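Local coordinates for protein enolase (alpha proteobacterium BAL199, PDB 3UGV) that probably catalyses a magnesium-dependent reaction of the enolase superfamily, belonging with mandelate racemase and muconate lactonizing enzyme, its substrate not being established, at residues Thr271-Met285 against Ala293-Gly305. Residues are numbered along the deposited sequence; the frame is centred on the assembly and turned at random.
Sequences TPLMIGENFYGPREM and ACDLVMPDFMRIG. With MG (magnesium ion), chain B.
Two neighbouring parallel strands of the enolase-superfamily barrel, 273-275 and 296-297, meet here, joined by helix 282-290 as a beta-alpha-beta unit, and Met274 pairs with Leu296 and Ile275 with Val297. Leu273 O accepts from both Asp295 N and Leu296 N, while Asp295 OD1 turns its anti lone pair to Leu273 N at 2.6 Å. On one face of the sheet the bent chain of Met274 crosses Leu296 and Met298 at about right angles, its CE on Leu296 CB and its SD 3.3 Å from Met298 CG. On the other, Val297 CG1 meets the edge of the Phe279 ring at CE2, 3.9 Å away, and Gly276 CA lies over the centre of one ring face.

Past the strand ends Glu277 OE1 binds the magnesium ion at 2.2 Å, together with Asp225, Glu251 and three waters. Directly behind, Arg303 NH1 donates to Glu277 O (2.8 Å), approaching from above the carbonyl plane. Arg303 CB rests over the Tyr280 ring face in a CH-pi contact, 4.1 Å from the centroid, and with CG anti to the carbonyl carbon (chi1 -65°) the extended chain runs on across the ring, CG and CD against CE1 and CZ; the guanidinium stands 81° from the ring plane. Asn278 OD1 sits over one guanidinium face, its ND2 hydrogen-bonded to Glu252, and Arg303 NH2 is hydrogen-bonded to Phe117 O of a second subunit. A leucine in place of Arg303 would probably cost Glu277 O and that subunit's carbonyl the arginine's hydrogen bonds, freeing the metal-binding turn to shift.

Asp300 OD1 caps the short helix 301-304 at Met302 N, and its OD2 is hydrogen-bonded to His327. Around the unit, strand 249-251 flanks 273-275, helix 259-268 packs on Leu273 and Ile275, and helix 306-320 lies against Met285, Pro299 and Ile304.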
loop_
_atom_site.group_PDB
_atom_site.type_symbol
_atom_site.label_atom_id
_atom_site.label_comp_id
_atom_site.label_asym_id
_atom_site.label_seq_id
_atom_site.Cartn_x
_atom_site.Cartn_y
_atom_site.Cartn_z
ATOM N N THR F 271 2.134 10.517 -22.210
ATOM C CA THR F 271 2.354 9.642 -23.365
ATOM C C THR F 271 2.617 8.210 -22.878
ATOM O O THR F 271 3.293 8.016 -21.884
ATOM C CB THR F 271 3.540 10.169 -24.214
ATOM O OG1 THR F 271 3.216 11.476 -24.724
ATOM C CG2 THR F 271 3.871 9.237 -25.370
ATOM N N PRO F 272 2.067 7.199 -23.567
ATOM C CA PRO F 272 2.342 5.831 -23.108
ATOM C C PRO F 272 3.843 5.512 -23.073
ATOM O O PRO F 272 4.601 5.908 -23.963
ATOM C CB PRO F 272 1.629 4.958 -24.162
ATOM C CG PRO F 272 0.537 5.834 -24.707
ATOM C CD PRO F 272 1.133 7.221 -24.714
ATOM N N LEU F 273 4.258 4.797 -22.033
ATOM C CA LEU F 273 5.639 4.378 -21.883
ATOM C C LEU F 273 5.739 2.898 -22.246
ATOM O O LEU F 273 4.994 2.071 -21.715
ATOM C CB LEU F 273 6.104 4.592 -20.451
ATOM C CG LEU F 273 7.525 4.144 -20.124
ATOM C CD1 LEU F 273 8.524 4.968 -20.937
ATOM C CD2 LEU F 273 7.777 4.283 -18.616
ATOM N N MET F 274 6.661 2.583 -23.154
ATOM C CA MET F 274 6.770 1.254 -23.737
ATOM C C MET F 274 8.053 0.580 -23.275
ATOM O O MET F 274 9.111 1.190 -23.293
ATOM C CB MET F 274 6.777 1.356 -25.272
ATOM C CG MET F 274 7.196 0.092 -25.974
ATOM S SD MET F 274 6.014 -1.291 -25.829
ATOM C CE MET F 274 4.829 -0.902 -27.110
ATOM N N ILE F 275 7.952 -0.674 -22.849
ATOM C CA ILE F 275 9.133 -1.486 -22.581
ATOM C C ILE F 275 8.777 -2.930 -22.866
ATOM O O ILE F 275 7.647 -3.234 -23.264
ATOM C CB ILE F 275 9.628 -1.400 -21.103
ATOM C CG1 ILE F 275 8.613 -2.039 -20.161
ATOM C CG2 ILE F 275 9.936 0.041 -20.703
ATOM C CD1 ILE F 275 9.045 -2.014 -18.681
ATOM N N GLY F 276 9.727 -3.829 -22.665
ATOM C CA GLY F 276 9.407 -5.236 -22.805
ATOM C C GLY F 276 10.342 -6.042 -23.673
ATOM O O GLY F 276 10.447 -7.250 -23.482
ATOM N N GLU F 277 11.034 -5.408 -24.615
ATOM C CA GLU F 277 11.879 -6.198 -25.496
ATOM C C GLU F 277 12.962 -6.938 -24.717
ATOM O O GLU F 277 13.577 -7.840 -25.244
ATOM C CB GLU F 277 12.503 -5.358 -26.602
ATOM C CG GLU F 277 13.596 -4.416 -26.148
ATOM C CD GLU F 277 13.973 -3.459 -27.262
ATOM O OE1 GLU F 277 13.106 -2.634 -27.638
ATOM O OE2 GLU F 277 15.110 -3.547 -27.781
ATOM N N ASN F 278 13.180 -6.556 -23.465
ATOM C CA ASN F 278 14.195 -7.199 -22.622
ATOM C C ASN F 278 13.637 -8.048 -21.480
ATOM O O ASN F 278 14.386 -8.443 -20.586
ATOM C CB ASN F 278 15.149 -6.162 -22.051
ATOM C CG ASN F 278 16.198 -5.717 -23.059
ATOM O OD1 ASN F 278 17.156 -6.444 -23.349
ATOM N ND2 ASN F 278 16.024 -4.516 -23.595
ATOM N N PHE F 279 12.326 -8.300 -21.502
ATOM C CA PHE F 279 11.693 -9.225 -20.564
ATOM C C PHE F 279 12.187 -10.651 -20.815
ATOM O O PHE F 279 11.946 -11.218 -21.883
ATOM C CB PHE F 279 10.177 -9.246 -20.770
ATOM C CG PHE F 279 9.463 -8.027 -20.269
ATOM C CD1 PHE F 279 10.076 -7.147 -19.393
ATOM C CD2 PHE F 279 8.158 -7.776 -20.669
ATOM C CE1 PHE F 279 9.407 -6.049 -18.931
ATOM C CE2 PHE F 279 7.488 -6.667 -20.220
ATOM C CZ PHE F 279 8.110 -5.804 -19.339
ATOM N N TYR F 280 12.854 -11.245 -19.837
ATOM C CA TYR F 280 13.222 -12.656 -19.950
ATOM C C TYR F 280 12.163 -13.552 -19.304
ATOM O O TYR F 280 12.283 -13.931 -18.142
ATOM C CB TYR F 280 14.613 -12.901 -19.355
ATOM C CG TYR F 280 15.714 -12.412 -20.267
ATOM C CD1 TYR F 280 16.198 -13.223 -21.288
ATOM C CD2 TYR F 280 16.245 -11.124 -20.129
ATOM C CE1 TYR F 280 17.188 -12.779 -22.144
ATOM C CE2 TYR F 280 17.227 -10.663 -20.987
ATOM C CZ TYR F 280 17.700 -11.499 -21.993
ATOM O OH TYR F 280 18.680 -11.061 -22.857
ATOM N N GLY F 281 11.111 -13.861 -20.059
ATOM C CA GLY F 281 10.039 -14.715 -19.571
ATOM C C GLY F 281 8.814 -13.964 -19.055
ATOM O O GLY F 281 8.885 -12.780 -18.721
ATOM N N PRO F 282 7.670 -14.656 -18.986
ATOM C CA PRO F 282 6.403 -14.034 -18.583
ATOM C C PRO F 282 6.376 -13.617 -17.120
ATOM O O PRO F 282 5.686 -12.662 -16.752
ATOM C CB PRO F 282 5.358 -15.149 -18.827
ATOM C CG PRO F 282 6.038 -16.156 -19.732
ATOM C CD PRO F 282 7.510 -16.054 -19.439
ATOM N N ARG F 283 7.091 -14.334 -16.271
ATOM C CA ARG F 283 7.133 -13.929 -14.876
ATOM C C ARG F 283 7.764 -12.533 -14.781
ATOM O O ARG F 283 7.343 -11.699 -13.977
ATOM C CB ARG F 283 7.851 -14.958 -13.993
ATOM C CG ARG F 283 8.191 -14.444 -12.582
ATOM C CD ARG F 283 8.510 -15.589 -11.657
ATOM N NE ARG F 283 7.331 -16.427 -11.454
ATOM C CZ ARG F 283 7.366 -17.733 -11.204
ATOM N NH1 ARG F 283 8.526 -18.364 -11.124
ATOM N NH2 ARG F 283 6.241 -18.410 -11.042
ATOM N N GLU F 284 8.744 -12.260 -15.631
ATOM C CA GLU F 284 9.388 -10.948 -15.627
ATOM C C GLU F 284 8.410 -9.840 -16.031
ATOM O O GLU F 284 8.381 -8.780 -15.409
ATOM C CB GLU F 284 10.598 -10.956 -16.535
ATOM C CG GLU F 284 11.720 -10.060 -16.091
ATOM C CD GLU F 284 13.043 -10.474 -16.725
ATOM O OE1 GLU F 284 13.508 -9.781 -17.664
ATOM O OE2 GLU F 284 13.606 -11.507 -16.283
ATOM N N MET F 285 7.599 -10.099 -17.053
ATOM C CA MET F 285 6.533 -9.182 -17.456
ATOM C C MET F 285 5.562 -8.922 -16.289
ATOM O O MET F 285 5.168 -7.783 -16.005
ATOM C CB MET F 285 5.747 -9.748 -18.652
ATOM C CG MET F 285 4.623 -8.799 -19.125
ATOM S SD MET F 285 3.618 -9.456 -20.469
ATOM C CE MET F 285 4.738 -9.243 -21.836
ATOM N N ALA F 293 5.401 -0.415 -14.091
ATOM C CA ALA F 293 6.569 0.061 -14.844
ATOM C C ALA F 293 6.303 0.541 -16.288
ATOM O O ALA F 293 7.155 1.178 -16.916
ATOM C CB ALA F 293 7.651 -1.019 -14.850
ATOM N N CYS F 294 5.137 0.234 -16.834
ATOM C CA CYS F 294 4.886 0.598 -18.219
ATOM C C CYS F 294 3.399 0.656 -18.529
ATOM O O CYS F 294 2.595 0.058 -17.817
ATOM C CB CYS F 294 5.529 -0.437 -19.129
ATOM S SG CYS F 294 5.005 -2.112 -18.719
ATOM N N ASP F 295 3.057 1.350 -19.614
ATOM C CA ASP F 295 1.701 1.352 -20.155
ATOM C C ASP F 295 1.529 0.305 -21.269
ATOM O O ASP F 295 0.427 -0.181 -21.523
ATOM C CB ASP F 295 1.378 2.737 -20.721
ATOM C CG ASP F 295 1.674 3.849 -19.743
ATOM O OD1 ASP F 295 2.676 4.566 -19.951
ATOM O OD2 ASP F 295 0.911 4.001 -18.758
ATOM N N LEU F 296 2.619 -0.015 -21.955
ATOM C CA LEU F 296 2.561 -0.939 -23.089
ATOM C C LEU F 296 3.745 -1.906 -22.986
ATOM O O LEU F 296 4.773 -1.557 -22.411
ATOM C CB LEU F 296 2.628 -0.166 -24.414
ATOM C CG LEU F 296 1.760 1.075 -24.672
ATOM C CD1 LEU F 296 2.211 1.759 -25.955
ATOM C CD2 LEU F 296 0.276 0.753 -24.757
ATOM N N VAL F 297 3.620 -3.117 -23.518
ATOM C CA VAL F 297 4.756 -4.050 -23.535
ATOM C C VAL F 297 5.049 -4.565 -24.956
ATOM O O VAL F 297 4.151 -4.649 -25.781
ATOM C CB VAL F 297 4.499 -5.258 -22.585
ATOM C CG1 VAL F 297 4.229 -4.775 -21.170
ATOM C CG2 VAL F 297 3.310 -6.075 -23.066
ATOM N N MET F 298 6.295 -4.925 -25.241
ATOM C CA MET F 298 6.619 -5.557 -26.523
ATOM C C MET F 298 7.715 -6.611 -26.375
ATOM O O MET F 298 8.894 -6.313 -26.561
ATOM C CB MET F 298 7.034 -4.512 -27.584
ATOM C CG MET F 298 8.085 -3.517 -27.081
ATOM S SD MET F 298 8.597 -2.291 -28.328
ATOM C CE MET F 298 9.781 -3.245 -29.262
ATOM N N PRO F 299 7.330 -7.857 -26.054
ATOM C CA PRO F 299 8.338 -8.909 -25.860
ATOM C C PRO F 299 9.082 -9.278 -27.146
ATOM O O PRO F 299 8.530 -9.226 -28.246
ATOM C CB PRO F 299 7.512 -10.101 -25.368
ATOM C CG PRO F 299 6.280 -9.494 -24.824
ATOM C CD PRO F 299 5.984 -8.328 -25.714
ATOM N N ASP F 300 10.349 -9.626 -26.979
ATOM C CA ASP F 300 11.208 -10.107 -28.041
ATOM C C ASP F 300 11.221 -11.634 -27.953
ATOM O O ASP F 300 11.343 -12.177 -26.854
ATOM C CB ASP F 300 12.613 -9.549 -27.807
ATOM C CG ASP F 300 13.635 -10.123 -28.759
ATOM O OD1 ASP F 300 14.050 -11.278 -28.547
ATOM O OD2 ASP F 300 14.029 -9.420 -29.715
ATOM N N PHE F 301 11.107 -12.327 -29.090
ATOM C CA PHE F 301 10.933 -13.795 -29.085
ATOM C C PHE F 301 12.125 -14.632 -28.598
ATOM O O PHE F 301 11.947 -15.741 -28.079
ATOM C CB PHE F 301 10.421 -14.293 -30.444
ATOM C CG PHE F 301 9.049 -13.787 -30.771
ATOM C CD1 PHE F 301 7.924 -14.437 -30.284
ATOM C CD2 PHE F 301 8.885 -12.630 -31.509
ATOM C CE1 PHE F 301 6.660 -13.957 -30.552
ATOM C CE2 PHE F 301 7.618 -12.141 -31.783
ATOM C CZ PHE F 301 6.506 -12.801 -31.301
ATOM N N MET F 302 13.339 -14.125 -28.760
ATOM C CA MET F 302 14.468 -14.866 -28.222
ATOM C C MET F 302 14.575 -14.716 -26.702
ATOM O O MET F 302 15.199 -15.547 -26.044
ATOM C CB MET F 302 15.779 -14.486 -28.907
ATOM C CG MET F 302 16.450 -13.288 -28.316
ATOM S SD MET F 302 18.077 -12.998 -29.038
ATOM C CE MET F 302 18.434 -11.358 -28.401
ATOM N N ARG F 303 13.938 -13.683 -26.146
ATOM C CA ARG F 303 14.061 -13.394 -24.717
ATOM C C ARG F 303 12.835 -13.832 -23.915
ATOM O O ARG F 303 12.964 -14.272 -22.776
ATOM C CB ARG F 303 14.324 -11.904 -24.475
ATOM C CG ARG F 303 15.646 -11.381 -25.015
ATOM C CD ARG F 303 15.965 -9.956 -24.519
ATOM N NE ARG F 303 17.148 -9.416 -25.190
ATOM C CZ ARG F 303 17.121 -8.560 -26.216
ATOM N NH1 ARG F 303 15.969 -8.109 -26.695
ATOM N NH2 ARG F 303 18.253 -8.145 -26.773
ATOM N N ILE F 304 11.647 -13.703 -24.503
ATOM C CA ILE F 304 10.427 -14.051 -23.789
ATOM C C ILE F 304 10.220 -15.564 -23.661
ATOM O O ILE F 304 9.432 -16.018 -22.827
ATOM C CB ILE F 304 9.172 -13.422 -24.437
ATOM C CG1 ILE F 304 7.997 -13.425 -23.446
ATOM C CG2 ILE F 304 8.800 -14.161 -25.711
ATOM C CD1 ILE F 304 7.996 -12.239 -22.482
ATOM N N GLY F 305 10.905 -16.340 -24.500
ATOM C CA GLY F 305 10.767 -17.790 -24.494
ATOM C C GLY F 305 10.049 -18.337 -25.722
ATOM O O GLY F 305 9.270 -19.291 -25.628
HETATM MG MG MG B . 13.364 -0.921 -28.989
HETATM O O HOH W 1 2.706 6.965 -19.323
HETATM O O HOH W 2 10.909 -10.056 -24.011
HETATM O O HOH W 3 15.379 -1.295 -29.375
HETATM O O HOH W 4 13.158 -1.855 -30.859
HETATM O O HOH W 5 14.058 -0.169 -27.137
#